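Microcin B17-processing protein McbD (Escherichia coli str. K-12 substr. MG1655, PDB 6GRH) is necessary to process the inactive microcin B17 precursor McbA into the active peptide, probably working as a YcaO-family cyclodehydratase alongside McbB and McbC. Local coordinates at residues 14-19 and 53-58; 36-41 and 64-69; 284-289 and 363-368; 42-47 and 258-263. The protein carries 1 engineered substitution. All coordinates share one frame; numbering follows the deposited sequence.

Contact 1 (14-19 and 53-58)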
loop_
_atom_site.group_PDB
_atom_site.type_symbol
_atom_site.label_atom_id
_atom_site.label_comp_id
_atom_site.label_asym_id
_atom_site.label_seq_id
_atom_site.Cartn_x
_atom_site.Cartn_y
_atom_site.Cartn_z
ATOM N N ALA E 14 19.117 15.918 16.179
ATOM C CA ALA E 14 19.505 14.975 15.148
ATOM C C ALA E 14 18.589 13.772 14.993
ATOM O O ALA E 14 18.195 13.441 13.885
ATOM C CB ALA E 14 20.947 14.505 15.359
ATOM N N THR E 15 18.302 13.086 16.088
ATOM C CA THR E 15 17.584 11.834 16.013
ATOM C C THR E 15 16.714 11.655 17.237
ATOM O O THR E 15 17.166 11.873 18.360
ATOM C CB THR E 15 18.548 10.615 15.932
ATOM O OG1 THR E 15 19.191 10.409 17.196
ATOM C CG2 THR E 15 19.598 10.795 14.874
ATOM N N MET E 16 15.460 11.291 17.015
ATOM C CA MET E 16 14.694 10.642 18.059
ATOM C C MET E 16 14.376 9.222 17.626
ATOM O O MET E 16 14.104 8.958 16.446
ATOM C CB MET E 16 13.395 11.343 18.382
ATOM C CG MET E 16 12.697 10.614 19.528
ATOM S SD MET E 16 11.308 11.505 20.177
ATOM C CE MET E 16 10.918 10.402 21.523
ATOM N N ALA E 17 14.452 8.307 18.576
ATOM C CA ALA E 17 14.152 6.902 18.325
ATOM C C ALA E 17 13.568 6.212 19.569
ATOM O O ALA E 17 13.985 6.458 20.692
ATOM C CB ALA E 17 15.397 6.186 17.847
ATOM N N MET E 18 12.556 5.392 19.338
ATOM C CA MET E 18 12.057 4.461 20.332
ATOM C C MET E 18 12.677 3.122 19.970
ATOM O O MET E 18 12.541 2.649 18.845
ATOM C CB MET E 18 10.545 4.408 20.258
ATOM C CG MET E 18 9.902 3.479 21.260
ATOM S SD MET E 18 8.113 3.517 21.013
ATOM C CE MET E 18 7.825 1.996 20.135
ATOM N N SER E 19 13.382 2.525 20.905
ATOM C CA SER E 19 14.030 1.244 20.657
ATOM C C SER E 19 13.048 0.049 20.520
ATOM O O SER E 19 12.148 -0.111 21.330
ATOM C CB SER E 19 15.044 0.947 21.759
ATOM O OG SER E 19 15.612 -0.330 21.514
ATOM N N GLY E 53 8.692 11.501 28.017
ATOM C CA GLY E 53 9.823 11.691 28.885
ATOM C C GLY E 53 11.098 12.012 28.132
ATOM O O GLY E 53 11.862 12.862 28.583
ATOM N N ALA E 54 11.369 11.316 27.024
ATOM C CA ALA E 54 12.591 11.581 26.267
ATOM C C ALA E 54 12.545 12.984 25.690
ATOM O O ALA E 54 13.564 13.687 25.734
ATOM C CB ALA E 54 12.806 10.571 25.174
ATOM N N ILE E 55 11.385 13.371 25.137
ATOM C CA ILE E 55 11.197 14.727 24.592
ATOM C C ILE E 55 11.388 15.790 25.708
ATOM O O ILE E 55 12.069 16.768 25.509
ATOM C CB ILE E 55 9.806 14.903 23.945
ATOM C CG1 ILE E 55 9.653 14.002 22.719
ATOM C CG2 ILE E 55 9.539 16.371 23.535
ATOM C CD1 ILE E 55 8.207 13.753 22.356
ATOM N N GLY E 56 10.738 15.593 26.844
ATOM C CA GLY E 56 10.873 16.478 28.004
ATOM C C GLY E 56 12.273 16.581 28.560
ATOM O O GLY E 56 12.744 17.672 28.857
ATOM N N GLU E 57 12.971 15.456 28.653
ATOM C CA GLU E 57 14.366 15.426 29.077
ATOM C C GLU E 57 15.253 16.231 28.110
ATOM O O GLU E 57 16.117 17.002 28.546
ATOM C CB GLU E 57 14.838 13.965 29.156
ATOM C CG GLU E 57 16.274 13.727 29.626
ATOM C CD GLU E 57 16.484 14.082 31.082
ATOM O OE1 GLU E 57 15.624 13.734 31.903
ATOM O OE2 GLU E 57 17.507 14.735 31.380
ATOM N N TYR E 58 15.007 16.066 26.813
ATOM C CA TYR E 58 15.710 16.827 25.809
ATOM C C TYR E 58 15.449 18.337 25.955
ATOM O O TYR E 58 16.402 19.113 25.965
ATOM C CB TYR E 58 15.310 16.374 24.385
ATOM C CG TYR E 58 15.919 17.264 23.352
ATOM C CD1 TYR E 58 17.256 17.161 23.064
ATOM C CD2 TYR E 58 15.172 18.228 22.695
ATOM C CE1 TYR E 58 17.858 17.986 22.127
ATOM C CE2 TYR E 58 15.775 19.073 21.754
ATOM C CZ TYR E 58 17.109 18.949 21.491
ATOM O OH TYR E 58 17.708 19.743 20.562
#

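Contact 2 (36-41 and 64-69)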
loop_
_atom_site.group_PDB
_atom_site.type_symbol
_atom_site.label_atom_id
_atom_site.label_comp_id
_atom_site.label_asym_id
_atom_site.label_seq_id
_atom_site.Cartn_x
_atom_site.Cartn_y
_atom_site.Cartn_z
ATOM N N GLU E 36 26.998 16.492 20.364
ATOM C CA GLU E 36 27.456 16.740 21.715
ATOM C C GLU E 36 27.006 18.111 22.178
ATOM O O GLU E 36 27.623 18.720 23.071
ATOM C CB GLU E 36 28.966 16.558 21.774
ATOM C CG GLU E 36 29.382 15.152 21.365
ATOM C CD GLU E 36 30.880 14.915 21.429
ATOM O OE1 GLU E 36 31.696 15.785 21.062
ATOM O OE2 GLU E 36 31.249 13.816 21.854
ATOM N N ARG E 37 25.879 18.574 21.623
ATOM C CA ARG E 37 25.256 19.783 22.119
ATOM C C ARG E 37 24.840 19.563 23.583
ATOM O O ARG E 37 25.078 20.427 24.418
ATOM C CB ARG E 37 24.066 20.169 21.261
ATOM C CG ARG E 37 24.437 20.640 19.874
ATOM C CD ARG E 37 23.319 20.338 18.867
ATOM N NE ARG E 37 23.586 20.955 17.570
ATOM C CZ ARG E 37 22.811 20.817 16.496
ATOM N NH1 ARG E 37 21.705 20.057 16.544
ATOM N NH2 ARG E 37 23.147 21.421 15.358
ATOM N N ILE E 38 24.236 18.401 23.841
ATOM C CA ILE E 38 23.968 17.843 25.191
ATOM C C ILE E 38 24.267 16.351 25.131
ATOM O O ILE E 38 24.429 15.802 24.037
ATOM C CB ILE E 38 22.520 18.057 25.648
ATOM C CG1 ILE E 38 21.524 17.498 24.624
ATOM C CG2 ILE E 38 22.252 19.533 25.887
ATOM C CD1 ILE E 38 20.093 17.425 25.114
ATOM N N THR E 39 24.335 15.672 26.266
ATOM C CA THR E 39 24.458 14.213 26.222
ATOM C C THR E 39 23.060 13.650 25.869
ATOM O O THR E 39 22.063 14.312 26.105
ATOM C CB THR E 39 24.931 13.628 27.554
ATOM O OG1 THR E 39 24.005 13.998 28.574
ATOM C CG2 THR E 39 26.326 14.133 27.917
ATOM N N PRO E 40 22.988 12.450 25.284
ATOM C CA PRO E 40 21.686 11.939 24.812
ATOM C C PRO E 40 20.606 11.915 25.913
ATOM O O PRO E 40 20.895 11.604 27.058
ATOM C CB PRO E 40 22.007 10.515 24.362
ATOM C CG PRO E 40 23.453 10.505 24.092
ATOM C CD PRO E 40 24.100 11.549 24.939
ATOM N N ALA E 41 19.392 12.287 25.575
ATOM C CA ALA E 41 18.305 12.352 26.534
ATOM C C ALA E 41 17.422 11.129 26.377
ATOM O O ALA E 41 17.033 10.782 25.250
ATOM C CB ALA E 41 17.501 13.612 26.278
ATOM N N PHE E 64 18.842 24.296 29.984
ATOM C CA PHE E 64 19.801 24.589 31.061
ATOM C C PHE E 64 21.249 24.543 30.577
ATOM O O PHE E 64 22.056 25.378 31.005
ATOM C CB PHE E 64 19.552 23.689 32.274
ATOM C CG PHE E 64 18.274 24.011 32.979
ATOM C CD1 PHE E 64 18.201 25.127 33.813
ATOM C CD2 PHE E 64 17.132 23.236 32.812
ATOM C CE1 PHE E 64 17.019 25.444 34.469
ATOM C CE2 PHE E 64 15.951 23.558 33.462
ATOM C CZ PHE E 64 15.894 24.670 34.280
ATOM N N PHE E 65 21.559 23.645 29.646
ATOM C CA PHE E 65 22.926 23.542 29.076
ATOM C C PHE E 65 23.244 24.533 27.954
ATOM O O PHE E 65 24.393 24.980 27.816
ATOM C CB PHE E 65 23.210 22.112 28.569
ATOM C CG PHE E 65 23.580 21.139 29.648
ATOM C CD1 PHE E 65 22.606 20.535 30.444
ATOM C CD2 PHE E 65 24.913 20.818 29.868
ATOM C CE1 PHE E 65 22.958 19.644 31.435
ATOM C CE2 PHE E 65 25.272 19.938 30.884
ATOM C CZ PHE E 65 24.303 19.357 31.663
ATOM N N ASN E 66 22.260 24.877 27.130
ATOM C CA ASN E 66 22.579 25.522 25.840
ATOM C C ASN E 66 21.918 26.850 25.608
ATOM O O ASN E 66 22.299 27.522 24.629
ATOM C CB ASN E 66 22.127 24.674 24.654
ATOM C CG ASN E 66 22.760 23.308 24.584
ATOM O OD1 ASN E 66 22.141 22.407 24.020
ATOM N ND2 ASN E 66 23.960 23.130 25.118
ATOM N N GLU E 67 20.912 27.213 26.404
ATOM C CA GLU E 67 19.956 28.251 25.975
ATOM C C GLU E 67 19.644 29.399 26.938
ATOM O O GLU E 67 18.830 30.266 26.568
ATOM C CB GLU E 67 18.647 27.594 25.566
ATOM C CG GLU E 67 18.744 26.732 24.319
ATOM C CD GLU E 67 17.404 26.118 23.930
ATOM O OE1 GLU E 67 16.457 26.079 24.764
ATOM O OE2 GLU E 67 17.276 25.629 22.786
ATOM N N ILE E 68 20.289 29.457 28.108
ATOM C CA ILE E 68 19.967 30.505 29.074
ATOM C C ILE E 68 20.625 31.822 28.648
ATOM O O ILE E 68 21.821 31.841 28.347
ATOM C CB ILE E 68 20.456 30.202 30.510
ATOM C CG1 ILE E 68 20.066 28.792 30.994
ATOM C CG2 ILE E 68 19.952 31.277 31.486
ATOM C CD1 ILE E 68 18.694 28.661 31.602
ATOM N N VAL E 69 19.841 32.905 28.645
ATOM C CA VAL E 69 20.375 34.270 28.552
ATOM C C VAL E 69 19.922 35.012 29.802
ATOM O O VAL E 69 18.742 34.981 30.156
ATOM C CB VAL E 69 19.935 35.007 27.264
ATOM C CG1 VAL E 69 20.425 36.463 27.256
ATOM C CG2 VAL E 69 20.469 34.267 26.026
#

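Contact 3 (284-289 and 363-368)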
loop_
_atom_site.group_PDB
_atom_site.type_symbol
_atom_site.label_atom_id
_atom_site.label_comp_id
_atom_site.label_asym_id
_atom_site.label_seq_id
_atom_site.Cartn_x
_atom_site.Cartn_y
_atom_site.Cartn_z
ATOM N N ASP E 284 30.495 13.994 30.224
ATOM C CA ASP E 284 29.859 14.465 31.451
ATOM C C ASP E 284 30.580 13.894 32.685
ATOM O O ASP E 284 30.722 12.677 32.825
ATOM C CB ASP E 284 28.390 14.024 31.439
ATOM C CG ASP E 284 27.596 14.552 32.618
ATOM O OD1 ASP E 284 27.948 14.254 33.759
ATOM O OD2 ASP E 284 26.590 15.243 32.411
ATOM N N SER E 285 31.019 14.769 33.582
ATOM C CA SER E 285 31.813 14.326 34.722
ATOM C C SER E 285 31.004 13.433 35.698
ATOM O O SER E 285 31.585 12.514 36.281
ATOM C CB SER E 285 32.425 15.522 35.463
ATOM O OG SER E 285 31.363 16.336 35.920
ATOM N N TYR E 286 29.692 13.688 35.848
ATOM C CA TYR E 286 28.817 12.831 36.689
ATOM C C TYR E 286 28.701 11.430 36.068
ATOM O O TYR E 286 28.782 10.431 36.769
ATOM C CB TYR E 286 27.415 13.442 36.891
ATOM C CG TYR E 286 27.311 14.581 37.887
ATOM C CD1 TYR E 286 28.434 15.328 38.284
ATOM C CD2 TYR E 286 26.063 14.928 38.429
ATOM C CE1 TYR E 286 28.323 16.375 39.194
ATOM C CE2 TYR E 286 25.941 15.972 39.347
ATOM C CZ TYR E 286 27.079 16.689 39.734
ATOM O OH TYR E 286 26.975 17.720 40.637
ATOM N N GLN E 287 28.567 11.362 34.747
ATOM C CA GLN E 287 28.516 10.061 34.068
ATOM C C GLN E 287 29.845 9.324 34.176
ATOM O O GLN E 287 29.850 8.128 34.407
ATOM C CB GLN E 287 28.115 10.204 32.594
ATOM C CG GLN E 287 26.684 10.671 32.381
ATOM C CD GLN E 287 26.306 10.754 30.906
ATOM O OE1 GLN E 287 27.161 10.612 30.018
ATOM N NE2 GLN E 287 25.012 10.966 30.639
ATOM N N ARG E 288 30.960 10.050 34.031
ATOM C CA ARG E 288 32.304 9.474 34.217
ATOM C C ARG E 288 32.468 8.925 35.634
ATOM O O ARG E 288 32.914 7.800 35.824
ATOM C CB ARG E 288 33.411 10.511 33.904
ATOM C CG ARG E 288 34.823 9.935 33.764
ATOM C CD ARG E 288 35.868 10.973 33.336
ATOM N NE ARG E 288 35.484 11.618 32.081
ATOM C CZ ARG E 288 35.049 12.879 31.920
ATOM N NH1 ARG E 288 34.995 13.773 32.924
ATOM N NH2 ARG E 288 34.712 13.277 30.695
ATOM N N HIS E 289 32.087 9.719 36.627
ATOM C CA HIS E 289 32.148 9.270 38.022
ATOM C C HIS E 289 31.253 8.031 38.244
ATOM O O HIS E 289 31.681 7.047 38.845
ATOM C CB HIS E 289 31.746 10.400 38.979
ATOM C CG HIS E 289 31.667 9.972 40.413
ATOM N ND1 HIS E 289 32.790 9.725 41.172
ATOM C CD2 HIS E 289 30.603 9.710 41.216
ATOM C CE1 HIS E 289 32.423 9.345 42.386
ATOM N NE2 HIS E 289 31.104 9.341 42.442
ATOM N N PHE E 363 21.189 21.702 50.150
ATOM C CA PHE E 363 22.305 21.520 49.207
ATOM C C PHE E 363 22.016 22.173 47.848
ATOM O O PHE E 363 20.966 21.956 47.262
ATOM C CB PHE E 363 22.654 20.051 49.051
ATOM C CG PHE E 363 23.195 19.448 50.304
ATOM C CD1 PHE E 363 24.523 19.666 50.667
ATOM C CD2 PHE E 363 22.383 18.700 51.137
ATOM C CE1 PHE E 363 25.030 19.125 51.821
ATOM C CE2 PHE E 363 22.883 18.146 52.288
ATOM C CZ PHE E 363 24.203 18.364 52.651
ATOM N N LEU E 364 22.938 23.012 47.378
ATOM C CA LEU E 364 22.763 23.687 46.075
ATOM C C LEU E 364 23.016 22.758 44.890
ATOM O O LEU E 364 22.519 23.003 43.797
ATOM C CB LEU E 364 23.643 24.950 45.979
ATOM C CG LEU E 364 23.056 26.174 46.689
ATOM C CD1 LEU E 364 24.064 27.303 46.760
ATOM C CD2 LEU E 364 21.784 26.678 46.031
ATOM N N HIS E 365 23.794 21.712 45.097
ATOM C CA HIS E 365 24.014 20.707 44.075
ATOM C C HIS E 365 24.426 19.405 44.761
ATOM O O HIS E 365 24.540 19.382 45.978
ATOM C CB HIS E 365 25.075 21.204 43.083
ATOM C CG HIS E 365 26.404 21.475 43.704
ATOM N ND1 HIS E 365 27.270 20.471 44.071
ATOM C CD2 HIS E 365 27.039 22.639 43.971
ATOM C CE1 HIS E 365 28.371 21.004 44.568
ATOM N NE2 HIS E 365 28.263 22.320 44.505
ATOM N N MET E 366 24.671 18.340 44.007
ATOM C CA MET E 366 24.847 17.013 44.612
ATOM C C MET E 366 26.268 16.454 44.632
ATOM O O MET E 366 26.464 15.281 44.981
ATOM C CB MET E 366 23.882 16.006 43.962
ATOM C CG MET E 366 24.272 15.474 42.600
ATOM S SD MET E 366 23.115 14.193 42.064
ATOM C CE MET E 366 23.569 12.804 43.090
ATOM N N ASN E 367 27.250 17.270 44.268
ATOM C CA ASN E 367 28.649 16.849 44.279
ATOM C C ASN E 367 29.379 17.318 45.550
ATOM O O ASN E 367 29.956 18.399 45.570
ATOM C CB ASN E 367 29.349 17.390 43.030
ATOM C CG ASN E 367 30.795 16.955 42.934
ATOM O OD1 ASN E 367 31.253 16.094 43.687
ATOM N ND2 ASN E 367 31.524 17.549 41.990
ATOM N N ASN E 368 29.388 16.511 46.604
ATOM C CA ASN E 368 30.104 16.955 47.810
ATOM C C ASN E 368 31.641 16.699 47.745
ATOM O O ASN E 368 32.329 16.994 48.697
ATOM C CB ASN E 368 29.425 16.513 49.131
ATOM C CG ASN E 368 28.944 15.104 49.095
ATOM O OD1 ASN E 368 27.743 14.820 49.247
ATOM N ND2 ASN E 368 29.871 14.199 48.823
#

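Contact 4 (42-47 and 258-263)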
loop_
_atom_site.group_PDB
_atom_site.type_symbol
_atom_site.label_atom_id
_atom_site.label_comp_id
_atom_site.label_asym_id
_atom_site.label_seq_id
_atom_site.Cartn_x
_atom_site.Cartn_y
_atom_site.Cartn_z
ATOM N N SER E 42 17.063 10.478 27.481
ATOM C CA SER E 42 16.225 9.294 27.374
ATOM C C SER E 42 15.241 9.138 28.528
ATOM O O SER E 42 15.362 9.797 29.543
ATOM C CB SER E 42 17.117 8.068 27.307
ATOM O OG SER E 42 17.824 7.937 28.516
ATOM N N ALA E 43 14.284 8.249 28.326
ATOM C CA ALA E 43 13.296 7.896 29.325
ATOM C C ALA E 43 12.837 6.494 29.044
ATOM O O ALA E 43 12.846 6.025 27.895
ATOM C CB ALA E 43 12.115 8.837 29.289
ATOM N N ALA E 44 12.361 5.848 30.092
ATOM C CA ALA E 44 11.844 4.520 29.973
ATOM C C ALA E 44 10.575 4.390 30.781
ATOM O O ALA E 44 10.409 5.059 31.807
ATOM C CB ALA E 44 12.890 3.513 30.424
ATOM N N GLY E 45 9.699 3.515 30.312
ATOM C CA GLY E 45 8.474 3.164 31.012
ATOM C C GLY E 45 7.429 2.669 30.050
ATOM O O GLY E 45 7.755 2.063 29.021
ATOM N N GLU E 46 6.169 2.946 30.374
ATOM C CA GLU E 46 5.078 2.758 29.432
ATOM C C GLU E 46 5.441 3.513 28.151
ATOM O O GLU E 46 6.095 4.555 28.216
ATOM C CB GLU E 46 3.770 3.263 30.030
ATOM C CG GLU E 46 2.540 3.076 29.139
ATOM C CD GLU E 46 2.250 4.286 28.228
ATOM O OE1 GLU E 46 2.560 5.439 28.641
ATOM O OE2 GLU E 46 1.710 4.081 27.105
ATOM N N THR E 47 5.020 2.989 27.002
ATOM C CA THR E 47 5.436 3.545 25.709
ATOM C C THR E 47 5.293 5.061 25.554
ATOM O O THR E 47 6.274 5.760 25.238
ATOM C CB THR E 47 4.711 2.836 24.538
ATOM O OG1 THR E 47 5.059 1.451 24.542
ATOM C CG2 THR E 47 5.122 3.398 23.209
ATOM N N SER E 258 11.255 4.172 40.719
ATOM C CA SER E 258 12.645 3.883 41.126
ATOM C C SER E 258 13.246 2.656 40.410
ATOM O O SER E 258 14.389 2.688 39.939
ATOM C CB SER E 258 12.724 3.692 42.634
ATOM O OG SER E 258 14.053 3.478 43.027
ATOM N N VAL E 259 12.456 1.594 40.324
ATOM C CA VAL E 259 12.873 0.377 39.637
ATOM C C VAL E 259 13.179 0.658 38.148
ATOM O O VAL E 259 14.190 0.185 37.616
ATOM C CB VAL E 259 11.823 -0.735 39.816
ATOM C CG1 VAL E 259 12.053 -1.933 38.900
ATOM C CG2 VAL E 259 11.825 -1.180 41.257
ATOM N N VAL E 260 12.325 1.453 37.507
ATOM C CA VAL E 260 12.499 1.767 36.080
ATOM C C VAL E 260 13.696 2.707 35.884
ATOM O O VAL E 260 14.426 2.587 34.890
ATOM C CB VAL E 260 11.217 2.352 35.448
ATOM C CG1 VAL E 260 11.466 2.750 34.005
ATOM C CG2 VAL E 260 10.100 1.334 35.493
ATOM N N GLU E 261 13.902 3.637 36.813
ATOM C CA GLU E 261 15.115 4.472 36.801
ATOM C C GLU E 261 16.374 3.607 36.905
ATOM O O GLU E 261 17.325 3.825 36.167
ATOM C CB GLU E 261 15.097 5.500 37.932
ATOM C CG GLU E 261 14.057 6.605 37.760
ATOM C CD GLU E 261 14.511 7.746 36.862
ATOM O OE1 GLU E 261 15.738 8.004 36.749
ATOM O OE2 GLU E 261 13.630 8.410 36.279
ATOM N N LEU E 262 16.369 2.618 37.789
ATOM C CA LEU E 262 17.485 1.679 37.861
ATOM C C LEU E 262 17.713 0.946 36.526
ATOM O O LEU E 262 18.813 0.938 36.005
ATOM C CB LEU E 262 17.301 0.693 39.015
ATOM C CG LEU E 262 18.510 -0.184 39.371
ATOM C CD1 LEU E 262 18.469 -0.645 40.834
ATOM C CD2 LEU E 262 18.642 -1.388 38.432
ATOM N N TRP E 263 16.665 0.338 35.983
ATOM C CA TRP E 263 16.769 -0.354 34.705
ATOM C C TRP E 263 17.331 0.551 33.595
ATOM O O TRP E 263 18.205 0.148 32.825
ATOM C CB TRP E 263 15.408 -0.894 34.285
ATOM C CG TRP E 263 15.487 -1.617 32.998
ATOM C CD1 TRP E 263 15.921 -2.878 32.799
ATOM C CD2 TRP E 263 15.167 -1.086 31.722
ATOM N NE1 TRP E 263 15.883 -3.181 31.454
ATOM C CE2 TRP E 263 15.418 -2.095 30.774
ATOM C CE3 TRP E 263 14.695 0.155 31.287
ATOM C CZ2 TRP E 263 15.195 -1.921 29.406
ATOM C CZ3 TRP E 263 14.474 0.345 29.916
ATOM C CH2 TRP E 263 14.723 -0.694 28.991
#

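Contact 1 (14-19 and 53-58)
Met16 reaches out from its strand to Ala54 and Ile55 on helix 53-58, and the sulfur end of its side chain makes all of the contact. Met16 SD lies 3.9 Å from Ile55 CG1, and Met16 CE sits 4.0 Å from that same CG1 and 4.1 Å from the CB of Ala54. These are van der Waals spacings between apolar groups, with no polar bond between the two segments. The Met16 side chain and that of Ile55 run at about a right angle, so the thioether end crosses the CG1 branch of Ile55 rather than lying along it. Met16 is modelled in two conformers, and these distances belong to one of them, so the exact seating of SD and CE is less certain than the contact itself.

An outstretched chain explains the reach. CG of Met16 stands anti to the backbone N (chi1 -178°) and the bonds beyond it stay extended, which lets SD and CE bridge a CA-to-CA separation of 8.5 Å between Met16 and Ile55. On the helix, Ile55 holds CG1 beside its own backbone N, from where it meets the sulfur. Leu218 and Leu222 of a McbB chain pack on Met16 and Ile55 respectively.

The strand is set by its own partners: Met16 pairs with Val4 and Ala17 with Gln31, while a classic beta bulge sets Ala14 and Thr15 together across from Trp33. Strand 15-18 thus runs between strands 4-5 and 28-33 of a four-stranded antiparallel sheet, and helix 47-66 packs against that sheet, with Met18 on Thr47 and Tyr58 on Ile32 adding to the Met16 contact.

Contact 2 (36-41 and 64-69)
Asn66 turns CG anti to its own carbonyl carbon (chi1 -60°) and so carries its amide toward Arg37 and Ile38. Ile38 in turn holds CG1 between its backbone N and carbonyl carbon, which leaves the CG2 branch to meet Asn66 and Phe65. The polar link is a hydrogen bond from Asn66 ND2 to Arg37 O, 3.0 Å long and nearly straight at 163°. The oxygen lies close to the amide plane of Asn66, whereas ND2 stands above the carbonyl plane of Arg37, 42° out of it. This bond fixes which way the amide is rotated and leaves Asn66 OD1 3.4 Å from Ile38 CG2.

The loop held here joins strands 28-33 and 41-45, antiparallel neighbours forming a beta hairpin; Asn66, in the last turn of helix 47-66, ties its side chain to that connection. Beside the bond, Ile38 CG2 packs 3.8 Å from Phe65 CB and comes obliquely to the phenyl ring. The guanidinium of Arg37 leads away from the helix, to a salt bridge with Asp34 and a second one with Glu204 of a McbB chain. On the helix side, Asn66 O bonds to Ser202 OG of McbB.

Contact 3 (284-289 and 363-368)
Tyr286 and Met366 cross at a slant and share a polar partner: the OD2 atom of Asp147 is hydrogen-bonded both by Tyr286 OH and by the backbone N of Met366. That one carboxylate oxygen therefore ties the end of the tyrosine to the main chain of the loop 363-368, although no hydrogen bond joins the two segments directly. Tyr286 OH lies 3.4 Å from Asn367 CB, and CE2 of the same ring lies 3.7 Å from Met366 CG. Both carbons approach the ring obliquely. Met366 SD is 5.4 Å from the centroid of the Tyr286 ring and 60° off its normal, an oblique Met-aromatic contact. The methionine keeps CG between its backbone N and carbonyl carbon, which places CG beside the ring, and a bend at the last torsion then carries CE round.

Tyr286 is in the first turn of helix 285-292, whose N-cap is Asp284. OD1 of Asp284 accepts from Gln287 N at 3.1 Å, from above the carboxylate plane, and weakly from Tyr286 N at 2.8 Å. This cap probably helps to hold the start of the helix, from which the tyrosine reaches to the loop after strand 350-358.

That loop is braced from within. Asn367 N donates to His365 ND1 over 3.2 Å, almost exactly in the imidazole plane, and His365 NE2 bonds to Ala371 O. Asn367 itself turns its amide plane 86° from the Tyr286 ring, offering CB rather than the amide to the phenol, while its OD1 is bonded to Ser369 OG.

Contact 4 (42-47 and 258-263)
Gly45 and Val260 bring their CA atoms within 6.6 Å where strand 42-45 passes helix 258-263. The two axes come as close as 8.2 Å, and their N-to-C directions differ by 129°, so the strand slants across the helix in a broadly opposed sense. Gly45 has phi 155° and psi -148°, angles at which any CB would collide with Ala44 O; the absence of a side chain is what permits this backbone.

Ala44 aims its methyl at the helix and meets two residues one turn apart. Ala44 CB lies 3.6 Å from Trp263 CZ3 and 3.9 Å from CE3, reaching the indole at its edge, in the ring plane, not over a face. Ala44 CB is also 3.9 Å from Val260 CG1. Within this chain strand 41-45 is the outermost of the four in its antiparallel sheet; Ala44 faces helix 251-275, while Ala43 points away from it and packs on helix 47-66. Val260 sets CG1 anti to its backbone N, and from that position the methyl also rests 3.4 Å from Ala44 O.

Just beyond the strand, Glu46 N-caps helix 47-66, its carboxylate oxygens accepting from Leu48 N and Lys49 N. At the other end of the segment, Ser42 OG bonds to Gln264 OE1, one residue past Trp263.

In the fold
From the N terminus, contact 1 opens first: it closes the path from strand 15-18 through the hairpin to helix 47-66. Contact 2 opens inside that span and closes beyond it, near the end of the same helix, so the two cross; they also touch, Tyr58 packing on Ile38. Contact 4 starts on strand 41-45, inside both spans, and crosses each by running on to helix 251-275, thereby joining the N-terminal sheet to a distant part of the chain. Contact 3 opens after contact 4 closes and nests with none, linking helix 285-292 to the loop beyond strand 350-358. It still adjoins contact 2, where Thr39 packs beside Asp284 and Gln287.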